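Local coordinates for protein amidohydrolase (Chromobacterium violaceum, PDB 2YB1) that hydrolyses nucleoside 3',5'-bisphosphates to nucleoside 5'-phosphates and orthophosphate, using three manganese ions per subunit, at residues A[21-26]-A[46-51]; A[67-72]-A[206-211]; A[184-189]-A[270-275]. All blocks are in the same frame, centred on the assembly; numbering follows the deposited sequence.

Contact 1 of 3, residues A[21-26]-A[46-51]; sequences EVIDRA and AEAAAA
The carboxylate of Asp24 and the backbone carbonyl of Ala51 are the flat groups here, and they meet through one water rather than directly. That water bridges the two acceptors, donating to Asp24 OD1 at 2.8 Å and to Ala51 O at 3.0 Å. Asp24 OD1 also takes a salt bridge from Arg55 NE, which should help fix the rotation of the carboxylate and favour its charged form.

Beneath this polar bridge the contact is apolar and rests on Ile23. Its two branches divide between Ala48 and Ala51, which lie one turn apart on the facing helix. CG2, anti to the backbone N, comes alongside Ala51 and touches its CB at 3.9 Å and its carbonyl C at 3.7 Å. CG1, beside the backbone N at chi1 -65°, reaches Ala48 instead, lying 3.9 Å from CB and 3.8 Å from the carbonyl O. With only methyls on the alanine side, the backbones come close, Ile23 CA and Ala51 CA being 6.4 Å apart.

Helices 19-27 and 45-54 belong to successive beta-alpha-beta crossovers of the PHP domain, linking strands 4-5, 33-36 and 59-69, which run parallel. Ile23 packs down on Leu34 and Phe59, while Ala48 meets Leu36 and Phe59, so the helix pair is seated on strands 33-36 and 59-69.

Contact 2 of 3, residues A[67-72]-A[206-211]; sequences VSWGRH and ILDFQA
Trp69, at the tip of a beta-hairpin, is linked to Asp208 of helix 199-211 by one hydrogen bond, with apolar packing added to it. The indole NE1 donates to Asp208 OD2 over 2.9 Å with an N-H...O angle of 152°, and OD2 lies almost exactly in the ring plane, at the edge. The oxygen receives the hydrogen on its anti lone pair, away from OD1. The carboxylate plane stands 77° from the indole, and the two side chains cross at about a right angle.

Several residues hold this pair in place. Arg204, one helical turn before Asp208, makes a salt bridge from NH2 to Asp208 OD1, so the two carboxylate oxygens serve different partners; the arginine probably keeps the acid ionised. The indole also packs against Leu201, Arg204 and Leu205 of the same helix, as well as Leu173 and Met197. With Trp69 CG set anti to the backbone N (chi1 180°), the ring extends from the strand toward the helix.

Further out, the hairpin joins strands 59-69 and 72-79 through a type II' turn from Trp69 to His72, with Gly70 at the positive phi such a turn uses. Trp69 N bonds to His72 O at 2.7 Å, and His72 N returns a bond to Trp69 O at 2.9 Å. At the turn's other corner residue, Arg71, the side chain lies against His72: His72 CE1 sits 3.6 Å above the centre of its guanidinium, whose NH2 bridges to Asp196 OD2.

Contact 3 of 3, residues A[184-189]-A[270-275]; sequences GGMAVI and RPIWRE
Met186 and Ile272 reach toward each other tip to tip, and the apolar packing is built around them. The methionine runs out from the strand and bends at its last torsion (chi3 76°), which brings CE to 3.8 Å from Ile272 CG1. Ile272 sends CG1 away from its own backbone N, chi1 -158°, and so projects CD1 toward the strand. There it meets Val188 CG2 at 3.6 Å, the two side chains crossing at a slant. The isoleucine end is thus held between two residues of the same strand, both pointing the same way.

The sulfur widens the same packing: Met186 SD lies 3.9 Å from Glu275 CB, touching only the aliphatic base of the glutamate; a bend at chi2 carries the carboxylate away from the strand, toward the exposed side.

Backbone hydrogen bonds set up the two partners separately. Glu275 N bonds to Ile272 O at 2.9 Å, within a short and weakly bonded helix at about 272-275, which brings Ile272 and Glu275 onto the same side. Across the sheet Met186 pairs with Leu79, and Val188 with Val77. The strand is entered from helix 173-182 through a Schellman motif at Gly184, whose carbonyl O receives Arg279 NE.

Ile272 also packs on Leu6, and Glu275 on Tyr242, so the short helix lies between strand 186-189, the loop at Leu6 and strand 242-246. The side chain of Val188 is about 7 Å from that of His7, a manganese ligand, consistent with Met186 and Val188 facing the interior of the distorted (beta/alpha)7 barrel of PHP enzymes, with Ile272 covering that side.

In the fold
Contacts 2 and 3 are neighbours on one sheet. Their centres are 18 Å apart, yet they touch: Phe209 CZ reaches Ala187 O at 3.3 Å and Phe209 CD2 meets Ile189 CD1 at 3.6 Å. Helix 199-211 therefore packs on the side of strand 186-189 turned away from Ile272. Contact 1 lies across the chain from contact 2, with centres 31 Å apart, and about 14 Å from contact 3 by nearest atoms. None of the three touches the metals: a manganese ion lies about 10 Å from the side chain of Val188 and one about 13 Å from that of Trp69; the side chains of Ile23 and the metal ligand His9 are about 11 Å apart.

Contact 1 of 3, residues A[21-26]-A[46-51]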
loop_
_atom_site.group_PDB
_atom_site.type_symbol
_atom_site.label_atom_id
_atom_site.label_comp_id
_atom_site.label_asym_id
_atom_site.label_seq_id
_atom_site.Cartn_x
_atom_site.Cartn_y
_atom_site.Cartn_z
ATOM N N GLU A 21 16.789 -1.657 4.195
ATOM C CA GLU A 21 17.268 -1.491 2.825
ATOM C C GLU A 21 16.453 -0.478 2.031
ATOM O O GLU A 21 17.014 0.306 1.264
ATOM C CB GLU A 21 17.276 -2.832 2.088
ATOM C CG GLU A 21 18.333 -3.802 2.590
ATOM C CD GLU A 21 18.170 -5.193 1.993
ATOM O OE1 GLU A 21 17.078 -5.501 1.470
ATOM O OE2 GLU A 21 19.131 -5.975 2.051
ATOM N N VAL A 22 15.133 -0.498 2.201
ATOM C CA VAL A 22 14.266 0.383 1.406
ATOM C C VAL A 22 14.407 1.839 1.866
ATOM O O VAL A 22 14.446 2.761 1.045
ATOM C CB VAL A 22 12.782 -0.108 1.378
ATOM C CG1 VAL A 22 12.105 0.100 2.724
ATOM C CG2 VAL A 22 11.989 0.577 0.224
ATOM N N ILE A 23 14.545 2.037 3.176
ATOM C CA ILE A 23 14.813 3.375 3.716
ATOM C C ILE A 23 16.167 3.904 3.233
ATOM O O ILE A 23 16.286 5.069 2.830
ATOM C CB ILE A 23 14.766 3.394 5.276
ATOM C CG1 ILE A 23 13.348 3.087 5.790
ATOM C CG2 ILE A 23 15.273 4.726 5.824
ATOM C CD1 ILE A 23 12.292 4.094 5.340
ATOM N N ASP A 24 17.184 3.043 3.270
ATOM C CA ASP A 24 18.521 3.411 2.808
ATOM C C ASP A 24 18.523 3.783 1.318
ATOM O O ASP A 24 19.230 4.702 0.902
ATOM C CB ASP A 24 19.517 2.276 3.069
ATOM C CG ASP A 24 19.938 2.188 4.535
ATOM O OD1 ASP A 24 19.629 3.119 5.319
ATOM O OD2 ASP A 24 20.583 1.182 4.902
ATOM N N ARG A 25 17.735 3.063 0.522
ATOM C CA ARG A 25 17.624 3.340 -0.908
ATOM C C ARG A 25 16.931 4.686 -1.110
ATOM O O ARG A 25 17.409 5.529 -1.868
ATOM C CB ARG A 25 16.847 2.228 -1.620
ATOM C CG ARG A 25 16.687 2.432 -3.142
ATOM C CD ARG A 25 15.864 1.293 -3.746
ATOM N NE ARG A 25 15.686 1.407 -5.197
ATOM C CZ ARG A 25 16.485 0.870 -6.117
ATOM N NH1 ARG A 25 17.556 0.173 -5.759
ATOM N NH2 ARG A 25 16.213 1.035 -7.413
ATOM N N ALA A 26 15.814 4.893 -0.415
ATOM C CA ALA A 26 15.111 6.174 -0.471
ATOM C C ALA A 26 16.052 7.320 -0.086
ATOM O O ALA A 26 16.006 8.403 -0.672
ATOM C CB ALA A 26 13.907 6.151 0.461
ATOM N N ALA A 46 9.089 -0.290 13.193
ATOM C CA ALA A 46 10.137 0.028 14.176
ATOM C C ALA A 46 11.511 0.063 13.515
ATOM O O ALA A 46 12.318 0.966 13.769
ATOM C CB ALA A 46 10.139 -0.980 15.317
ATOM N N GLU A 47 11.777 -0.927 12.673
ATOM C CA GLU A 47 13.045 -0.976 11.944
ATOM C C GLU A 47 13.174 0.199 10.962
ATOM O O GLU A 47 14.223 0.859 10.890
ATOM C CB GLU A 47 13.185 -2.301 11.194
ATOM C CG GLU A 47 14.470 -2.409 10.385
ATOM C CD GLU A 47 14.573 -3.712 9.611
ATOM O OE1 GLU A 47 13.889 -4.694 9.975
ATOM O OE2 GLU A 47 15.347 -3.748 8.633
ATOM N N ALA A 48 12.120 0.443 10.189
ATOM C CA ALA A 48 12.132 1.556 9.241
ATOM C C ALA A 48 12.367 2.883 9.962
ATOM O O ALA A 48 13.143 3.716 9.496
ATOM C CB ALA A 48 10.820 1.609 8.431
ATOM N N ALA A 49 11.693 3.076 11.091
ATOM C CA ALA A 49 11.846 4.309 11.872
ATOM C C ALA A 49 13.288 4.511 12.339
ATOM O O ALA A 49 13.841 5.609 12.260
ATOM C CB ALA A 49 10.879 4.319 13.075
ATOM N N ALA A 50 13.899 3.446 12.833
ATOM C CA ALA A 50 15.278 3.523 13.288
ATOM C C ALA A 50 16.221 3.838 12.128
ATOM O O ALA A 50 17.168 4.629 12.266
ATOM C CB ALA A 50 15.688 2.212 13.976
ATOM N N ALA A 51 15.971 3.200 10.985
ATOM C CA ALA A 51 16.788 3.422 9.798
ATOM C C ALA A 51 16.641 4.861 9.287
ATOM O O ALA A 51 17.627 5.503 8.909
ATOM C CB ALA A 51 16.432 2.403 8.709
HETATM O O HOH W 1 19.736 3.561 8.093
#

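Contact 2 of 3, residues A[67-72]-A[206-211]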
loop_
_atom_site.group_PDB
_atom_site.type_symbol
_atom_site.label_atom_id
_atom_site.label_comp_id
_atom_site.label_asym_id
_atom_site.label_seq_id
_atom_site.Cartn_x
_atom_site.Cartn_y
_atom_site.Cartn_z
ATOM N N VAL A 67 -9.287 -3.741 1.509
ATOM C CA VAL A 67 -10.709 -3.496 1.724
ATOM C C VAL A 67 -11.528 -4.094 0.572
ATOM O O VAL A 67 -11.145 -3.987 -0.594
ATOM C CB VAL A 67 -10.996 -1.962 1.838
ATOM C CG1 VAL A 67 -12.505 -1.644 1.703
ATOM C CG2 VAL A 67 -10.456 -1.415 3.153
ATOM N N SER A 68 -12.642 -4.749 0.901
ATOM C CA SER A 68 -13.607 -5.118 -0.134
ATOM C C SER A 68 -14.775 -4.154 -0.015
ATOM O O SER A 68 -15.415 -4.058 1.040
ATOM C CB SER A 68 -14.084 -6.567 0.012
ATOM O OG SER A 68 -13.003 -7.481 -0.076
ATOM N N TRP A 69 -15.017 -3.405 -1.079
ATOM C CA TRP A 69 -16.116 -2.452 -1.109
ATOM C C TRP A 69 -16.994 -2.848 -2.295
ATOM O O TRP A 69 -16.609 -2.670 -3.458
ATOM C CB TRP A 69 -15.544 -1.037 -1.278
ATOM C CG TRP A 69 -16.550 0.097 -1.334
ATOM C CD1 TRP A 69 -17.277 0.614 -0.292
ATOM C CD2 TRP A 69 -16.890 0.874 -2.483
ATOM N NE1 TRP A 69 -18.062 1.655 -0.730
ATOM C CE2 TRP A 69 -17.840 1.838 -2.071
ATOM C CE3 TRP A 69 -16.489 0.848 -3.825
ATOM C CZ2 TRP A 69 -18.395 2.767 -2.953
ATOM C CZ3 TRP A 69 -17.044 1.784 -4.708
ATOM C CH2 TRP A 69 -17.990 2.725 -4.262
ATOM N N GLY A 70 -18.174 -3.389 -2.009
ATOM C CA GLY A 70 -18.956 -4.013 -3.066
ATOM C C GLY A 70 -18.141 -5.091 -3.774
ATOM O O GLY A 70 -17.529 -5.944 -3.124
ATOM N N ARG A 71 -18.123 -5.055 -5.104
ATOM C CA ARG A 71 -17.368 -6.037 -5.891
ATOM C C ARG A 71 -15.905 -5.625 -6.067
ATOM O O ARG A 71 -15.135 -6.309 -6.746
ATOM C CB ARG A 71 -18.001 -6.219 -7.276
ATOM C CG ARG A 71 -17.569 -5.159 -8.290
ATOM C CD ARG A 71 -17.933 -5.542 -9.726
ATOM N NE ARG A 71 -16.927 -5.085 -10.687
ATOM C CZ ARG A 71 -17.052 -4.002 -11.450
ATOM N NH1 ARG A 71 -18.146 -3.253 -11.373
ATOM N NH2 ARG A 71 -16.083 -3.665 -12.295
ATOM N N HIS A 72 -15.528 -4.499 -5.469
ATOM C CA HIS A 72 -14.206 -3.922 -5.689
ATOM C C HIS A 72 -13.277 -4.189 -4.520
ATOM O O HIS A 72 -13.695 -4.126 -3.364
ATOM C CB HIS A 72 -14.313 -2.408 -5.887
ATOM C CG HIS A 72 -15.247 -2.008 -6.986
ATOM N ND1 HIS A 72 -14.833 -1.841 -8.291
ATOM C CD2 HIS A 72 -16.575 -1.747 -6.974
ATOM C CE1 HIS A 72 -15.868 -1.498 -9.037
ATOM N NE2 HIS A 72 -16.936 -1.431 -8.261
ATOM N N ILE A 206 -15.592 7.960 -2.429
ATOM C CA ILE A 206 -15.182 9.108 -1.611
ATOM C C ILE A 206 -16.209 9.472 -0.529
ATOM O O ILE A 206 -15.851 9.660 0.638
ATOM C CB ILE A 206 -14.868 10.351 -2.474
ATOM C CG1 ILE A 206 -13.589 10.114 -3.304
ATOM C CG2 ILE A 206 -14.741 11.600 -1.593
ATOM C CD1 ILE A 206 -13.278 11.224 -4.276
ATOM N N LEU A 207 -17.479 9.573 -0.913
ATOM C CA LEU A 207 -18.538 9.877 0.052
ATOM C C LEU A 207 -18.614 8.836 1.176
ATOM O O LEU A 207 -18.698 9.193 2.349
ATOM C CB LEU A 207 -19.889 10.005 -0.655
ATOM C CG LEU A 207 -19.968 11.215 -1.589
ATOM C CD1 LEU A 207 -21.367 11.371 -2.170
ATOM C CD2 LEU A 207 -19.546 12.487 -0.836
ATOM N N ASP A 208 -18.578 7.555 0.814
ATOM C CA ASP A 208 -18.548 6.474 1.802
ATOM C C ASP A 208 -17.298 6.573 2.698
ATOM O O ASP A 208 -17.353 6.385 3.919
ATOM C CB ASP A 208 -18.540 5.116 1.086
ATOM C CG ASP A 208 -19.903 4.728 0.530
ATOM O OD1 ASP A 208 -20.833 5.563 0.566
ATOM O OD2 ASP A 208 -20.042 3.574 0.066
ATOM N N PHE A 209 -16.166 6.845 2.055
ATOM C CA PHE A 209 -14.862 6.976 2.714
ATOM C C PHE A 209 -14.911 8.099 3.762
ATOM O O PHE A 209 -14.570 7.908 4.935
ATOM C CB PHE A 209 -13.805 7.235 1.623
ATOM C CG PHE A 209 -12.433 7.559 2.138
ATOM C CD1 PHE A 209 -11.631 6.570 2.722
ATOM C CD2 PHE A 209 -11.910 8.832 1.976
ATOM C CE1 PHE A 209 -10.345 6.868 3.174
ATOM C CE2 PHE A 209 -10.620 9.139 2.422
ATOM C CZ PHE A 209 -9.838 8.156 3.020
ATOM N N GLN A 210 -15.350 9.272 3.336
ATOM C CA GLN A 210 -15.525 10.396 4.253
ATOM C C GLN A 210 -16.502 10.109 5.400
ATOM O O GLN A 210 -16.198 10.403 6.560
ATOM C CB GLN A 210 -15.953 11.639 3.485
ATOM C CG GLN A 210 -14.827 12.255 2.675
ATOM C CD GLN A 210 -15.229 13.578 2.056
ATOM O OE1 GLN A 210 -16.121 13.626 1.209
ATOM N NE2 GLN A 210 -14.576 14.662 2.480
ATOM N N ALA A 211 -17.662 9.533 5.079
ATOM C CA ALA A 211 -18.630 9.155 6.113
ATOM C C ALA A 211 -17.985 8.295 7.198
ATOM O O ALA A 211 -18.334 8.392 8.378
ATOM C CB ALA A 211 -19.842 8.439 5.495
#

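Contact 3 of 3, residues A[184-189]-A[270-275]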
loop_
_atom_site.group_PDB
_atom_site.type_symbol
_atom_site.label_atom_id
_atom_site.label_comp_id
_atom_site.label_asym_id
_atom_site.label_seq_id
_atom_site.Cartn_x
_atom_site.Cartn_y
_atom_site.Cartn_z
ATOM N N GLY A 184 -4.980 7.180 15.651
ATOM C CA GLY A 184 -4.432 8.530 15.629
ATOM C C GLY A 184 -3.927 8.978 14.266
ATOM O O GLY A 184 -3.326 10.036 14.141
ATOM N N GLY A 185 -4.168 8.181 13.235
ATOM C CA GLY A 185 -3.678 8.521 11.910
ATOM C C GLY A 185 -4.749 9.093 10.993
ATOM O O GLY A 185 -5.919 9.253 11.382
ATOM N N MET A 186 -4.337 9.413 9.767
ATOM C CA MET A 186 -5.257 9.822 8.712
ATOM C C MET A 186 -5.402 8.681 7.698
ATOM O O MET A 186 -4.417 8.023 7.351
ATOM C CB MET A 186 -4.753 11.101 8.027
ATOM C CG MET A 186 -4.836 12.344 8.927
ATOM S SD MET A 186 -4.189 13.821 8.128
ATOM C CE MET A 186 -5.540 14.225 6.991
ATOM N N ALA A 187 -6.637 8.423 7.265
ATOM C CA ALA A 187 -6.906 7.407 6.248
ATOM C C ALA A 187 -6.815 8.035 4.857
ATOM O O ALA A 187 -7.174 9.207 4.669
ATOM C CB ALA A 187 -8.266 6.769 6.465
ATOM N N VAL A 188 -6.308 7.257 3.903
ATOM C CA VAL A 188 -6.020 7.744 2.555
ATOM C C VAL A 188 -6.442 6.702 1.513
ATOM O O VAL A 188 -6.019 5.553 1.584
ATOM C CB VAL A 188 -4.489 8.000 2.382
ATOM C CG1 VAL A 188 -4.164 8.481 0.963
ATOM C CG2 VAL A 188 -3.967 8.970 3.438
ATOM N N ILE A 189 -7.250 7.099 0.532
ATOM C CA ILE A 189 -7.575 6.188 -0.561
ATOM C C ILE A 189 -6.342 6.082 -1.452
ATOM O O ILE A 189 -5.861 7.086 -1.997
ATOM C CB ILE A 189 -8.749 6.707 -1.404
ATOM C CG1 ILE A 189 -10.050 6.676 -0.587
ATOM C CG2 ILE A 189 -8.887 5.875 -2.684
ATOM C CD1 ILE A 189 -11.203 7.420 -1.249
ATOM N N ARG A 270 -4.070 20.353 -1.238
ATOM C CA ARG A 270 -3.654 20.597 0.129
ATOM C C ARG A 270 -2.857 19.389 0.595
ATOM O O ARG A 270 -3.425 18.331 0.848
ATOM C CB ARG A 270 -4.879 20.800 1.016
ATOM C CG ARG A 270 -5.732 21.979 0.575
ATOM C CD ARG A 270 -6.702 22.409 1.658
ATOM N NE ARG A 270 -7.757 21.432 1.900
ATOM C CZ ARG A 270 -8.617 21.511 2.913
ATOM N NH1 ARG A 270 -8.522 22.517 3.773
ATOM N NH2 ARG A 270 -9.559 20.583 3.078
ATOM N N PRO A 271 -1.527 19.543 0.723
ATOM C CA PRO A 271 -0.678 18.367 0.965
ATOM C C PRO A 271 -0.953 17.732 2.321
ATOM O O PRO A 271 -0.986 18.424 3.338
ATOM C CB PRO A 271 0.746 18.941 0.942
ATOM C CG PRO A 271 0.628 20.260 0.243
ATOM C CD PRO A 271 -0.747 20.783 0.593
ATOM N N ILE A 272 -1.123 16.418 2.339
ATOM C CA ILE A 272 -1.468 15.737 3.579
ATOM C C ILE A 272 -0.356 15.830 4.644
ATOM O O ILE A 272 -0.644 15.818 5.848
ATOM C CB ILE A 272 -1.851 14.264 3.326
ATOM C CG1 ILE A 272 -2.714 13.734 4.477
ATOM C CG2 ILE A 272 -0.594 13.415 3.073
ATOM C CD1 ILE A 272 -3.424 12.423 4.167
ATOM N N TRP A 273 0.904 15.933 4.215
ATOM C CA TRP A 273 2.008 15.980 5.185
ATOM C C TRP A 273 1.971 17.204 6.103
ATOM O O TRP A 273 2.421 17.150 7.257
ATOM C CB TRP A 273 3.386 15.816 4.524
ATOM C CG TRP A 273 3.643 16.668 3.332
ATOM C CD1 TRP A 273 4.192 17.916 3.313
ATOM C CD2 TRP A 273 3.396 16.314 1.962
ATOM N NE1 TRP A 273 4.291 18.368 2.016
ATOM C CE2 TRP A 273 3.808 17.402 1.170
ATOM C CE3 TRP A 273 2.850 15.190 1.336
ATOM C CZ2 TRP A 273 3.702 17.395 -0.224
ATOM C CZ3 TRP A 273 2.738 15.188 -0.049
ATOM C CH2 TRP A 273 3.173 16.275 -0.811
ATOM N N ARG A 274 1.419 18.303 5.608
ATOM C CA ARG A 274 1.257 19.480 6.453
ATOM C C ARG A 274 0.314 19.212 7.637
ATOM O O ARG A 274 0.440 19.833 8.696
ATOM C CB ARG A 274 0.775 20.671 5.629
ATOM C CG ARG A 274 1.757 21.063 4.534
ATOM C CD ARG A 274 1.282 22.285 3.768
ATOM N NE ARG A 274 2.134 22.581 2.616
ATOM C CZ ARG A 274 1.785 23.397 1.623
ATOM N NH1 ARG A 274 0.596 23.994 1.636
ATOM N NH2 ARG A 274 2.618 23.610 0.609
ATOM N N GLU A 275 -0.626 18.291 7.447
ATOM C CA GLU A 275 -1.596 17.937 8.493
ATOM C C GLU A 275 -1.099 16.828 9.433
ATOM O O GLU A 275 -1.704 16.555 10.470
ATOM C CB GLU A 275 -2.915 17.496 7.846
ATOM C CG GLU A 275 -3.451 18.481 6.788
ATOM C CD GLU A 275 -3.502 19.913 7.301
ATOM O OE1 GLU A 275 -3.805 20.106 8.499
ATOM O OE2 GLU A 275 -3.224 20.841 6.508
#